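Local atomic coordinates of Ketoacyl_synth_N domain-containing protein (Photorhabdus luminescens subsp. laumondii, PDB entry 6SMO), a protein that is probably the chain-length-factor partner of the ketosynthase in a type II polyketide synthase that builds an octaketide on an acyl carrier protein. Residues C242-V248 / V363-S369; N272-I278 / T349-Q355; S239-E243 / S326-S330; A222-V226 / V319-V323. All blocks are in the same frame, centred on the assembly; numbering follows the deposited sequence.

Contact 1: residues C242-V248 / V363-S369; sequences CELTGFV and VCALSFS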
loop_
_atom_site.group_PDB
_atom_site.type_symbol
_atom_site.label_atom_id
_atom_site.label_comp_id
_atom_site.label_asym_id
_atom_site.label_seq_id
_atom_site.Cartn_x
_atom_site.Cartn_y
_atom_site.Cartn_z
ATOM N N CYS C 242 -17.249 16.875 -15.599
ATOM C CA CYS C 242 -18.443 16.377 -14.867
ATOM C C CYS C 242 -18.231 16.518 -13.355
ATOM O O CYS C 242 -17.113 16.891 -12.944
ATOM C CB CYS C 242 -18.729 14.923 -15.225
ATOM S SG CYS C 242 -17.394 13.790 -14.764
ATOM N N GLU C 243 -19.275 16.230 -12.571
ATOM C CA GLU C 243 -19.267 16.256 -11.084
ATOM C C GLU C 243 -19.434 14.824 -10.560
ATOM O O GLU C 243 -20.354 14.133 -11.037
ATOM C CB GLU C 243 -20.390 17.157 -10.566
ATOM C CG GLU C 243 -20.324 17.419 -9.071
ATOM C CD GLU C 243 -21.426 18.308 -8.519
ATOM O OE1 GLU C 243 -22.406 18.563 -9.247
ATOM O OE2 GLU C 243 -21.300 18.744 -7.358
ATOM N N LEU C 244 -18.577 14.401 -9.623
ATOM C CA LEU C 244 -18.719 13.113 -8.891
ATOM C C LEU C 244 -19.750 13.307 -7.775
ATOM O O LEU C 244 -19.436 14.006 -6.790
ATOM C CB LEU C 244 -17.359 12.671 -8.338
ATOM C CG LEU C 244 -17.269 11.202 -7.920
ATOM C CD1 LEU C 244 -15.861 10.664 -8.120
ATOM C CD2 LEU C 244 -17.712 11.005 -6.477
ATOM N N THR C 245 -20.937 12.715 -7.938
ATOM C CA THR C 245 -22.144 12.965 -7.103
ATOM C C THR C 245 -22.263 11.917 -5.988
ATOM O O THR C 245 -22.762 12.284 -4.906
ATOM C CB THR C 245 -23.404 13.008 -7.976
ATOM O OG1 THR C 245 -23.297 11.986 -8.968
ATOM C CG2 THR C 245 -23.601 14.350 -8.647
ATOM N N GLY C 246 -21.830 10.675 -6.234
ATOM C CA GLY C 246 -22.001 9.554 -5.286
ATOM C C GLY C 246 -20.938 8.479 -5.443
ATOM O O GLY C 246 -20.399 8.328 -6.558
ATOM N N PHE C 247 -20.655 7.759 -4.352
ATOM C CA PHE C 247 -19.726 6.600 -4.289
ATOM C C PHE C 247 -20.337 5.507 -3.404
ATOM O O PHE C 247 -20.859 5.830 -2.317
ATOM C CB PHE C 247 -18.354 7.033 -3.768
ATOM C CG PHE C 247 -17.400 5.897 -3.495
ATOM C CD1 PHE C 247 -17.114 4.962 -4.479
ATOM C CD2 PHE C 247 -16.786 5.762 -2.260
ATOM C CE1 PHE C 247 -16.237 3.915 -4.230
ATOM C CE2 PHE C 247 -15.908 4.716 -2.013
ATOM C CZ PHE C 247 -15.634 3.796 -3.000
ATOM N N VAL C 248 -20.262 4.255 -3.865
ATOM C CA VAL C 248 -20.808 3.044 -3.181
ATOM C C VAL C 248 -19.669 2.029 -3.025
ATOM O O VAL C 248 -18.966 1.780 -4.023
ATOM C CB VAL C 248 -21.998 2.463 -3.967
ATOM C CG1 VAL C 248 -22.348 1.046 -3.542
ATOM C CG2 VAL C 248 -23.221 3.363 -3.871
ATOM N N VAL C 363 -19.089 -5.064 -3.904
ATOM C CA VAL C 363 -20.066 -4.268 -4.707
ATOM C C VAL C 363 -19.640 -2.798 -4.632
ATOM O O VAL C 363 -19.872 -2.168 -3.580
ATOM C CB VAL C 363 -21.521 -4.457 -4.227
ATOM C CG1 VAL C 363 -22.481 -3.527 -4.956
ATOM C CG2 VAL C 363 -21.985 -5.899 -4.359
ATOM N N CYS C 364 -19.033 -2.287 -5.707
ATOM C CA CYS C 364 -18.530 -0.894 -5.827
ATOM C C CYS C 364 -19.206 -0.204 -7.017
ATOM O O CYS C 364 -19.410 -0.871 -8.050
ATOM C CB CYS C 364 -17.016 -0.878 -5.989
ATOM S SG CYS C 364 -16.140 -1.605 -4.579
ATOM N N ALA C 365 -19.544 1.079 -6.870
ATOM C CA ALA C 365 -20.186 1.900 -7.923
ATOM C C ALA C 365 -19.851 3.383 -7.721
ATOM O O ALA C 365 -19.776 3.825 -6.557
ATOM C CB ALA C 365 -21.677 1.668 -7.922
ATOM N N LEU C 366 -19.659 4.106 -8.830
ATOM C CA LEU C 366 -19.395 5.570 -8.872
ATOM C C LEU C 366 -20.497 6.253 -9.689
ATOM O O LEU C 366 -20.981 5.637 -10.660
ATOM C CB LEU C 366 -18.016 5.811 -9.496
ATOM C CG LEU C 366 -16.822 5.516 -8.590
ATOM C CD1 LEU C 366 -15.553 5.333 -9.407
ATOM C CD2 LEU C 366 -16.637 6.618 -7.558
ATOM N N SER C 367 -20.867 7.479 -9.302
ATOM C CA SER C 367 -21.905 8.315 -9.959
ATOM C C SER C 367 -21.275 9.619 -10.463
ATOM O O SER C 367 -20.706 10.357 -9.635
ATOM C CB SER C 367 -23.050 8.588 -9.018
ATOM O OG SER C 367 -24.013 9.440 -9.622
ATOM N N PHE C 368 -21.375 9.877 -11.772
ATOM C CA PHE C 368 -20.891 11.111 -12.448
ATOM C C PHE C 368 -22.082 11.827 -13.095
ATOM O O PHE C 368 -22.886 11.152 -13.767
ATOM C CB PHE C 368 -19.809 10.770 -13.476
ATOM C CG PHE C 368 -18.557 10.177 -12.884
ATOM C CD1 PHE C 368 -17.535 10.993 -12.422
ATOM C CD2 PHE C 368 -18.404 8.804 -12.777
ATOM C CE1 PHE C 368 -16.386 10.447 -11.871
ATOM C CE2 PHE C 368 -17.253 8.259 -12.226
ATOM C CZ PHE C 368 -16.247 9.082 -11.774
ATOM N N SER C 369 -22.183 13.145 -12.894
ATOM C CA SER C 369 -23.301 14.008 -13.362
ATOM C C SER C 369 -22.758 15.167 -14.207
ATOM O O SER C 369 -21.655 15.657 -13.899
ATOM C CB SER C 369 -24.114 14.507 -12.198
ATOM O OG SER C 369 -24.677 13.422 -11.477
#
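Two antiparallel strands meet here as neighbours in the C-terminal sheet of a thiolase-like fold, 242-248 also pairing with Val5 and Val7 on its other edge and 363-369 with Ile354 and Arg356. Their axes come within 4.5 Å at 141°. Glu243 and Ser369 form a hydrogen-bonded pair, Glu243 N to Ser369 O and Ser369 N to Glu243 O both 2.8 Å; Val248 and Ala365 form another, Val248 N to Ala365 O being 2.8 Å and Ala365 N to Val248 O 3.0 Å. Between them lies a classic beta bulge: Thr245 and Gly246 both face Ser367, Thr245 N giving to Ser367 O and Ser367 N to Gly246 O, each at 2.9 Å. Thr245 OG1 hydrogen-bonds Ser367 OG at 2.7 Å and Ser369 OG at 3.2 Å. On the face carrying Leu244, Phe247, Leu366 and Phe368, Phe247 CD1 lies 3.5 Å from Leu366 CD2 and Leu244 CD1 3.8 Å from Phe368 CE1. Cys242 SG adds a sulfur-aromatic contact, 4.8 Å from the Phe368 ring centroid. Helices 161-175 and 319-329 cover this face. It is therefore apolar, while the other face is polar round the bulge and apolar at Val248 and Ala365 (CB to CB 4.0 Å).

Contact 2: residues N272-I278 / T349-Q355; sequences NENAVFI and TNQIIIQ
A parallel strand pair of the C-terminal half, 275-278 and 351-355, both extended, runs with axes 4.9 Å apart and 17° from parallel. An Asx turn comes first: Asn272 (chi1 t) accepts at OD1 from Asn274 N, 3.3 Å, and its ND2 gives to Asn350 OD1 (Asn350 chi1 p) at 2.9 Å. Asn274 (phi/psi -93/53) leads into the strand; its O receives a weak bond from Asn350 N, 3.4 Å, and lies 3.3 Å from Thr349 CG2, which is also 3.7 Å from Ala275 CA. Val276 (t) pairs with Ile352 (m): Val276 N to Gln351 O is 3.3 Å, Ile353 N to Val276 O 3.2 Å. Phe277 (t), level with Ile353, sets its ring edge toward Gln355, CZ to NE2 3.5 Å, and meets Phe294 edge-to-face. Ile278 (m, t) lies beside Ile354 (m); Ile278 N donates to Ile353 O and Gln355 N to Ile278 O, both 3.0 Å. Ile278 CD1 reaches Ile352 CG2 at 3.5 Å and Ile354 CG1 at 3.9 Å. Helix 319-329 covers this isoleucine face and helix 286-296 packs on Phe277, part of the five-layered thiolase fold. Amides tie the open end; aliphatic side chains and parallel bonding carry the buried one.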
loop_
_atom_site.group_PDB
_atom_site.type_symbol
_atom_site.label_atom_id
_atom_site.label_comp_id
_atom_site.label_asym_id
_atom_site.label_seq_id
_atom_site.Cartn_x
_atom_site.Cartn_y
_atom_site.Cartn_z
ATOM N N ASN C 272 -33.633 9.167 -11.477
ATOM C CA ASN C 272 -33.366 9.870 -12.764
ATOM C C ASN C 272 -33.590 8.885 -13.919
ATOM O O ASN C 272 -33.020 7.776 -13.866
ATOM C CB ASN C 272 -31.961 10.476 -12.806
ATOM C CG ASN C 272 -31.725 11.371 -14.005
ATOM O OD1 ASN C 272 -32.665 11.777 -14.686
ATOM N ND2 ASN C 272 -30.469 11.689 -14.271
ATOM N N GLU C 273 -34.383 9.288 -14.918
ATOM C CA GLU C 273 -34.769 8.457 -16.091
ATOM C C GLU C 273 -33.792 8.688 -17.253
ATOM O O GLU C 273 -33.680 7.784 -18.105
ATOM C CB GLU C 273 -36.206 8.772 -16.515
ATOM C CG GLU C 273 -37.243 8.353 -15.486
ATOM C CD GLU C 273 -38.688 8.535 -15.918
ATOM O OE1 GLU C 273 -39.511 8.933 -15.069
ATOM O OE2 GLU C 273 -38.992 8.271 -17.099
ATOM N N ASN C 274 -33.116 9.843 -17.287
ATOM C CA ASN C 274 -32.140 10.223 -18.346
ATOM C C ASN C 274 -30.729 9.807 -17.910
ATOM O O ASN C 274 -29.825 10.667 -17.932
ATOM C CB ASN C 274 -32.205 11.722 -18.659
ATOM C CG ASN C 274 -33.582 12.185 -19.083
ATOM O OD1 ASN C 274 -34.295 11.475 -19.788
ATOM N ND2 ASN C 274 -33.962 13.382 -18.667
ATOM N N ALA C 275 -30.548 8.533 -17.545
ATOM C CA ALA C 275 -29.289 7.972 -17.000
ATOM C C ALA C 275 -28.858 6.745 -17.811
ATOM O O ALA C 275 -29.743 6.017 -18.305
ATOM C CB ALA C 275 -29.471 7.629 -15.543
ATOM N N VAL C 276 -27.543 6.537 -17.933
ATOM C CA VAL C 276 -26.906 5.370 -18.615
ATOM C C VAL C 276 -26.136 4.565 -17.561
ATOM O O VAL C 276 -25.295 5.164 -16.862
ATOM C CB VAL C 276 -25.988 5.827 -19.766
ATOM C CG1 VAL C 276 -25.018 4.739 -20.203
ATOM C CG2 VAL C 276 -26.793 6.330 -20.955
ATOM N N PHE C 277 -26.418 3.263 -17.458
ATOM C CA PHE C 277 -25.780 2.329 -16.493
ATOM C C PHE C 277 -24.689 1.522 -17.206
ATOM O O PHE C 277 -25.026 0.663 -18.045
ATOM C CB PHE C 277 -26.822 1.404 -15.861
ATOM C CG PHE C 277 -26.272 0.501 -14.786
ATOM C CD1 PHE C 277 -25.966 1.002 -13.530
ATOM C CD2 PHE C 277 -26.049 -0.845 -15.033
ATOM C CE1 PHE C 277 -25.453 0.174 -12.542
ATOM C CE2 PHE C 277 -25.538 -1.672 -14.042
ATOM C CZ PHE C 277 -25.241 -1.160 -12.800
ATOM N N ILE C 278 -23.421 1.803 -16.884
ATOM C CA ILE C 278 -22.240 1.002 -17.325
ATOM C C ILE C 278 -22.052 -0.142 -16.321
ATOM O O ILE C 278 -21.923 0.146 -15.116
ATOM C CB ILE C 278 -20.982 1.884 -17.462
ATOM C CG1 ILE C 278 -21.157 2.937 -18.561
ATOM C CG2 ILE C 278 -19.743 1.029 -17.696
ATOM C CD1 ILE C 278 -20.099 4.018 -18.567
ATOM N N THR C 349 -27.642 12.301 -22.188
ATOM C CA THR C 349 -27.567 11.796 -20.789
ATOM C C THR C 349 -26.953 12.885 -19.901
ATOM O O THR C 349 -26.032 13.577 -20.379
ATOM C CB THR C 349 -26.762 10.492 -20.715
ATOM O OG1 THR C 349 -26.957 9.755 -21.923
ATOM C CG2 THR C 349 -27.153 9.630 -19.535
ATOM N N ASN C 350 -27.450 13.028 -18.667
ATOM C CA ASN C 350 -26.982 14.043 -17.680
ATOM C C ASN C 350 -26.374 13.357 -16.446
ATOM O O ASN C 350 -25.917 14.088 -15.545
ATOM C CB ASN C 350 -28.105 15.010 -17.289
ATOM C CG ASN C 350 -29.274 14.346 -16.589
ATOM O OD1 ASN C 350 -29.349 13.121 -16.509
ATOM N ND2 ASN C 350 -30.195 15.146 -16.081
ATOM N N GLN C 351 -26.373 12.019 -16.400
ATOM C CA GLN C 351 -25.768 11.217 -15.300
ATOM C C GLN C 351 -25.370 9.835 -15.831
ATOM O O GLN C 351 -26.229 9.168 -16.437
ATOM C CB GLN C 351 -26.746 11.077 -14.132
ATOM C CG GLN C 351 -26.115 10.490 -12.875
ATOM C CD GLN C 351 -27.077 10.423 -11.716
ATOM O OE1 GLN C 351 -28.270 10.171 -11.883
ATOM N NE2 GLN C 351 -26.561 10.640 -10.517
ATOM N N ILE C 352 -24.116 9.428 -15.603
ATOM C CA ILE C 352 -23.602 8.057 -15.902
ATOM C C ILE C 352 -23.161 7.412 -14.583
ATOM O O ILE C 352 -22.331 8.018 -13.876
ATOM C CB ILE C 352 -22.460 8.094 -16.939
ATOM C CG1 ILE C 352 -22.922 8.708 -18.264
ATOM C CG2 ILE C 352 -21.872 6.703 -17.140
ATOM C CD1 ILE C 352 -21.803 8.994 -19.239
ATOM N N ILE C 353 -23.710 6.233 -14.274
ATOM C CA ILE C 353 -23.393 5.432 -13.054
ATOM C C ILE C 353 -22.692 4.144 -13.497
ATOM O O ILE C 353 -23.284 3.391 -14.295
ATOM C CB ILE C 353 -24.671 5.158 -12.234
ATOM C CG1 ILE C 353 -25.254 6.457 -11.671
ATOM C CG2 ILE C 353 -24.414 4.140 -11.130
ATOM C CD1 ILE C 353 -26.730 6.390 -11.378
ATOM N N ILE C 354 -21.475 3.915 -12.995
ATOM C CA ILE C 354 -20.609 2.747 -13.337
ATOM C C ILE C 354 -20.587 1.795 -12.137
ATOM O O ILE C 354 -20.430 2.287 -11.004
ATOM C CB ILE C 354 -19.191 3.216 -13.720
ATOM C CG1 ILE C 354 -19.228 4.298 -14.802
ATOM C CG2 ILE C 354 -18.322 2.037 -14.135
ATOM C CD1 ILE C 354 -18.163 5.352 -14.643
ATOM N N GLN C 355 -20.739 0.491 -12.387
ATOM C CA GLN C 355 -20.706 -0.574 -11.349
ATOM C C GLN C 355 -19.575 -1.557 -11.664
ATOM O O GLN C 355 -19.366 -1.866 -12.855
ATOM C CB GLN C 355 -22.045 -1.310 -11.277
ATOM C CG GLN C 355 -22.199 -2.161 -10.023
ATOM C CD GLN C 355 -23.506 -2.912 -9.982
ATOM O OE1 GLN C 355 -24.300 -2.763 -9.056
ATOM N NE2 GLN C 355 -23.743 -3.730 -10.995
#

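Contact 3: residues S239-E243 / S326-S330; sequences SILCE and SSFLS
Leu241 (chi1 m, chi2 p) lies across the last turn of helix 319-329, its CB 3.6 Å from Ser326 O, its CD2 3.9 Å from Ser326 CB and its CG 3.7 Å from Ser330 CB. The CA atoms of Leu241 and Ser330 approach to 4.3 Å, and Leu241 O receives a CA-H···O contact from Ser330 CA at 3.4 Å. Leu241 has phi/psi -71/-55 and Cys242 is extended at -161/174; the two form a classic beta bulge opposite Val7 on strand 5-13. Cys242 (p) points its CB at the helix, 4.0 Å from Leu329 CB, and its SG packs 3.4 Å from Ser326 OG, a hydroxyl already bonded to Ser322 O. Residues 326-328 are helical, and by Ser330 (-88/46) the chain has left the helix, its OG (chi1 p) turned back onto Ser327 O, 2.7 Å. No hydrogen bond crosses between the segments. This is van der Waals packing against the start of strand 242-251, at its beta bulge, by a helix held between the two sheets of a thiolase-like fold.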
loop_
_atom_site.group_PDB
_atom_site.type_symbol
_atom_site.label_atom_id
_atom_site.label_comp_id
_atom_site.label_asym_id
_atom_site.label_seq_id
_atom_site.Cartn_x
_atom_site.Cartn_y
_atom_site.Cartn_z
ATOM N N SER C 239 -11.995 23.960 -17.227
ATOM C CA SER C 239 -12.967 23.232 -18.084
ATOM C C SER C 239 -13.434 21.972 -17.345
ATOM O O SER C 239 -12.783 20.919 -17.495
ATOM C CB SER C 239 -12.367 22.896 -19.427
ATOM O OG SER C 239 -11.995 24.077 -20.122
ATOM N N ILE C 240 -14.515 22.091 -16.566
ATOM C CA ILE C 240 -15.080 20.997 -15.719
ATOM C C ILE C 240 -15.776 19.987 -16.640
ATOM O O ILE C 240 -16.747 20.379 -17.315
ATOM C CB ILE C 240 -16.046 21.557 -14.651
ATOM C CG1 ILE C 240 -15.377 22.609 -13.761
ATOM C CG2 ILE C 240 -16.643 20.430 -13.821
ATOM C CD1 ILE C 240 -16.352 23.553 -13.093
ATOM N N LEU C 241 -15.297 18.739 -16.660
ATOM C CA LEU C 241 -15.875 17.636 -17.476
ATOM C C LEU C 241 -17.230 17.225 -16.889
ATOM O O LEU C 241 -18.228 17.234 -17.637
ATOM C CB LEU C 241 -14.912 16.443 -17.507
ATOM C CG LEU C 241 -13.827 16.497 -18.581
ATOM C CD1 LEU C 241 -12.794 17.566 -18.262
ATOM C CD2 LEU C 241 -13.157 15.140 -18.738
ATOM N N CYS C 242 -17.249 16.875 -15.599
ATOM C CA CYS C 242 -18.443 16.377 -14.867
ATOM C C CYS C 242 -18.231 16.518 -13.355
ATOM O O CYS C 242 -17.113 16.891 -12.944
ATOM C CB CYS C 242 -18.729 14.923 -15.225
ATOM S SG CYS C 242 -17.394 13.790 -14.764
ATOM N N GLU C 243 -19.275 16.230 -12.571
ATOM C CA GLU C 243 -19.267 16.256 -11.084
ATOM C C GLU C 243 -19.434 14.824 -10.560
ATOM O O GLU C 243 -20.354 14.133 -11.037
ATOM C CB GLU C 243 -20.390 17.157 -10.566
ATOM C CG GLU C 243 -20.324 17.419 -9.071
ATOM C CD GLU C 243 -21.426 18.308 -8.519
ATOM O OE1 GLU C 243 -22.406 18.563 -9.247
ATOM O OE2 GLU C 243 -21.300 18.744 -7.358
ATOM N N SER C 326 -16.616 10.514 -18.051
ATOM C CA SER C 326 -16.267 11.944 -17.837
ATOM C C SER C 326 -16.186 12.675 -19.184
ATOM O O SER C 326 -16.650 13.831 -19.253
ATOM C CB SER C 326 -14.982 12.082 -17.061
ATOM O OG SER C 326 -15.113 11.526 -15.761
ATOM N N SER C 327 -15.619 12.025 -20.207
ATOM C CA SER C 327 -15.468 12.564 -21.586
ATOM C C SER C 327 -16.842 12.689 -22.258
ATOM O O SER C 327 -17.064 13.701 -22.951
ATOM C CB SER C 327 -14.531 11.714 -22.409
ATOM O OG SER C 327 -13.231 11.696 -21.839
ATOM N N PHE C 328 -17.722 11.700 -22.061
ATOM C CA PHE C 328 -19.100 11.659 -22.623
ATOM C C PHE C 328 -19.930 12.821 -22.060
ATOM O O PHE C 328 -20.628 13.486 -22.850
ATOM C CB PHE C 328 -19.776 10.312 -22.341
ATOM C CG PHE C 328 -19.476 9.227 -23.347
ATOM C CD1 PHE C 328 -19.921 9.334 -24.657
ATOM C CD2 PHE C 328 -18.766 8.091 -22.984
ATOM C CE1 PHE C 328 -19.650 8.337 -25.583
ATOM C CE2 PHE C 328 -18.497 7.094 -23.912
ATOM C CZ PHE C 328 -18.941 7.219 -25.209
ATOM N N LEU C 329 -19.847 13.060 -20.746
ATOM C CA LEU C 329 -20.670 14.066 -20.015
ATOM C C LEU C 329 -20.144 15.489 -20.256
ATOM O O LEU C 329 -20.888 16.439 -19.942
ATOM C CB LEU C 329 -20.668 13.736 -18.517
ATOM C CG LEU C 329 -21.483 12.509 -18.110
ATOM C CD1 LEU C 329 -21.133 12.070 -16.696
ATOM C CD2 LEU C 329 -22.976 12.777 -18.226
ATOM N N SER C 330 -18.924 15.637 -20.789
ATOM C CA SER C 330 -18.261 16.944 -21.044
ATOM C C SER C 330 -18.637 17.477 -22.434
ATOM O O SER C 330 -17.728 17.945 -23.150
ATOM C CB SER C 330 -16.765 16.824 -20.884
ATOM O OG SER C 330 -16.207 16.012 -21.906
#

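Contact 4: residues A222-V226 / V319-V323; sequences AAFLV and VIDSV
In thiolase-like folds helices are sandwiched between two sheets, and here the first turn of one of them, 319-323, lies on strand 222-226 of the N-terminal sheet. The axes approach to 7.4 Å at 51°; the strand is extended (Ala223 -150/128, Leu225 -123/146), the helix regular, with Val323 N bonded to Val319 O at 2.9 Å. Val319 (chi1 t) points toward the strand, its CG1 3.8 Å from Ala223 CB and 4.0 Å from Leu225 CD1. Ile320 (chi1 t) comes closest by backbone: its CA is 5.1 Å from that of Ala223, whose CB sits 3.7 Å from Ile320 CA, a spacing the small methyl permits. Ser322 offers its CB to Leu225 CD2 at 4.2 Å, while its OG bonds back to Gly318 O. Val323 (t) fits between Ala223 and Leu225 (chi1 m, chi2 91°), CG2 lying 4.0 Å from Ala223 CB and 3.8 Å from Leu225 CD1. Phe224 points away, to helix 68-84 across the sheet. No hydrogen bond joins the segments, and the tightest approach is Val319 CG1 to Ala223 O, 3.1 Å.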
loop_
_atom_site.group_PDB
_atom_site.type_symbol
_atom_site.label_atom_id
_atom_site.label_comp_id
_atom_site.label_asym_id
_atom_site.label_seq_id
_atom_site.Cartn_x
_atom_site.Cartn_y
_atom_site.Cartn_z
ATOM N N ALA C 222 -3.270 1.811 -18.126
ATOM C CA ALA C 222 -3.532 2.727 -16.993
ATOM C C ALA C 222 -4.642 3.720 -17.354
ATOM O O ALA C 222 -4.852 3.978 -18.557
ATOM C CB ALA C 222 -2.260 3.442 -16.611
ATOM N N ALA C 223 -5.320 4.244 -16.331
ATOM C CA ALA C 223 -6.391 5.261 -16.426
ATOM C C ALA C 223 -6.379 6.103 -15.147
ATOM O O ALA C 223 -6.388 5.504 -14.054
ATOM C CB ALA C 223 -7.723 4.585 -16.637
ATOM N N PHE C 224 -6.333 7.432 -15.283
ATOM C CA PHE C 224 -6.268 8.398 -14.154
ATOM C C PHE C 224 -7.219 9.572 -14.412
ATOM O O PHE C 224 -7.438 9.941 -15.585
ATOM C CB PHE C 224 -4.831 8.879 -13.937
ATOM C CG PHE C 224 -4.012 8.000 -13.025
ATOM C CD1 PHE C 224 -3.350 6.885 -13.516
ATOM C CD2 PHE C 224 -3.912 8.284 -11.671
ATOM C CE1 PHE C 224 -2.603 6.077 -12.674
ATOM C CE2 PHE C 224 -3.164 7.474 -10.831
ATOM C CZ PHE C 224 -2.511 6.372 -11.333
ATOM N N LEU C 225 -7.765 10.128 -13.325
ATOM C CA LEU C 225 -8.642 11.329 -13.316
ATOM C C LEU C 225 -8.018 12.387 -12.400
ATOM O O LEU C 225 -7.389 11.999 -11.394
ATOM C CB LEU C 225 -10.037 10.936 -12.817
ATOM C CG LEU C 225 -10.787 9.910 -13.666
ATOM C CD1 LEU C 225 -10.510 8.491 -13.189
ATOM C CD2 LEU C 225 -12.284 10.185 -13.648
ATOM N N VAL C 226 -8.182 13.667 -12.744
ATOM C CA VAL C 226 -7.822 14.827 -11.877
ATOM C C VAL C 226 -9.097 15.298 -11.168
ATOM O O VAL C 226 -9.792 16.177 -11.716
ATOM C CB VAL C 226 -7.159 15.966 -12.678
ATOM C CG1 VAL C 226 -6.773 17.139 -11.788
ATOM C CG2 VAL C 226 -5.949 15.478 -13.457
ATOM N N VAL C 319 -12.216 2.181 -13.655
ATOM C CA VAL C 319 -11.505 3.495 -13.672
ATOM C C VAL C 319 -11.517 4.041 -15.106
ATOM O O VAL C 319 -11.891 5.217 -15.280
ATOM C CB VAL C 319 -10.069 3.377 -13.122
ATOM C CG1 VAL C 319 -9.311 4.693 -13.219
ATOM C CG2 VAL C 319 -10.052 2.861 -11.691
ATOM N N ILE C 320 -11.152 3.205 -16.081
ATOM C CA ILE C 320 -11.126 3.596 -17.522
ATOM C C ILE C 320 -12.554 3.918 -17.965
ATOM O O ILE C 320 -12.718 4.798 -18.806
ATOM C CB ILE C 320 -10.446 2.523 -18.395
ATOM C CG1 ILE C 320 -10.265 2.998 -19.837
ATOM C CG2 ILE C 320 -11.183 1.198 -18.327
ATOM C CD1 ILE C 320 -9.109 2.356 -20.550
ATOM N N ASP C 321 -13.536 3.225 -17.390
ATOM C CA ASP C 321 -14.984 3.472 -17.633
ATOM C C ASP C 321 -15.338 4.888 -17.158
ATOM O O ASP C 321 -16.050 5.595 -17.900
ATOM C CB ASP C 321 -15.857 2.419 -16.943
ATOM C CG ASP C 321 -15.642 1.002 -17.452
ATOM O OD1 ASP C 321 -14.472 0.620 -17.650
ATOM O OD2 ASP C 321 -16.649 0.291 -17.645
ATOM N N SER C 322 -14.853 5.277 -15.973
ATOM C CA SER C 322 -15.053 6.617 -15.354
ATOM C C SER C 322 -14.342 7.698 -16.179
ATOM O O SER C 322 -14.855 8.834 -16.222
ATOM C CB SER C 322 -14.586 6.634 -13.919
ATOM O OG SER C 322 -15.320 5.707 -13.133
ATOM N N VAL C 323 -13.203 7.357 -16.794
ATOM C CA VAL C 323 -12.426 8.251 -17.706
ATOM C C VAL C 323 -13.277 8.538 -18.950
ATOM O O VAL C 323 -13.403 9.724 -19.315
ATOM C CB VAL C 323 -11.057 7.637 -18.064
ATOM C CG1 VAL C 323 -10.466 8.224 -19.340
ATOM C CG2 VAL C 323 -10.074 7.770 -16.911
#

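How the contacts relate
Contacts 1 and 2 are strand pairings in one sheet, antiparallel and parallel, made continuous by backbone bonds such as Ile352 N to Phe368 O (2.8 Å); contact 1 has its hydroxyls at a bulge with Thr245 exposed, contact 2 its asparagines at one exposed end. Contacts 3 and 4 instead dock opposite ends of helix 319-329 with no hydrogen bond across them. Both are buried: contact 4, its centre about 5 Å from the chain centre, completely; contact 3, centre about 17 Å out, with some residues partly exposed and serines among them. The helix unites all four: Ser322 OG lies 3.3 Å from Phe368 CE2 and 3.2 Å from Ile354 CD1. Contacts 1 and 3 share Cys242.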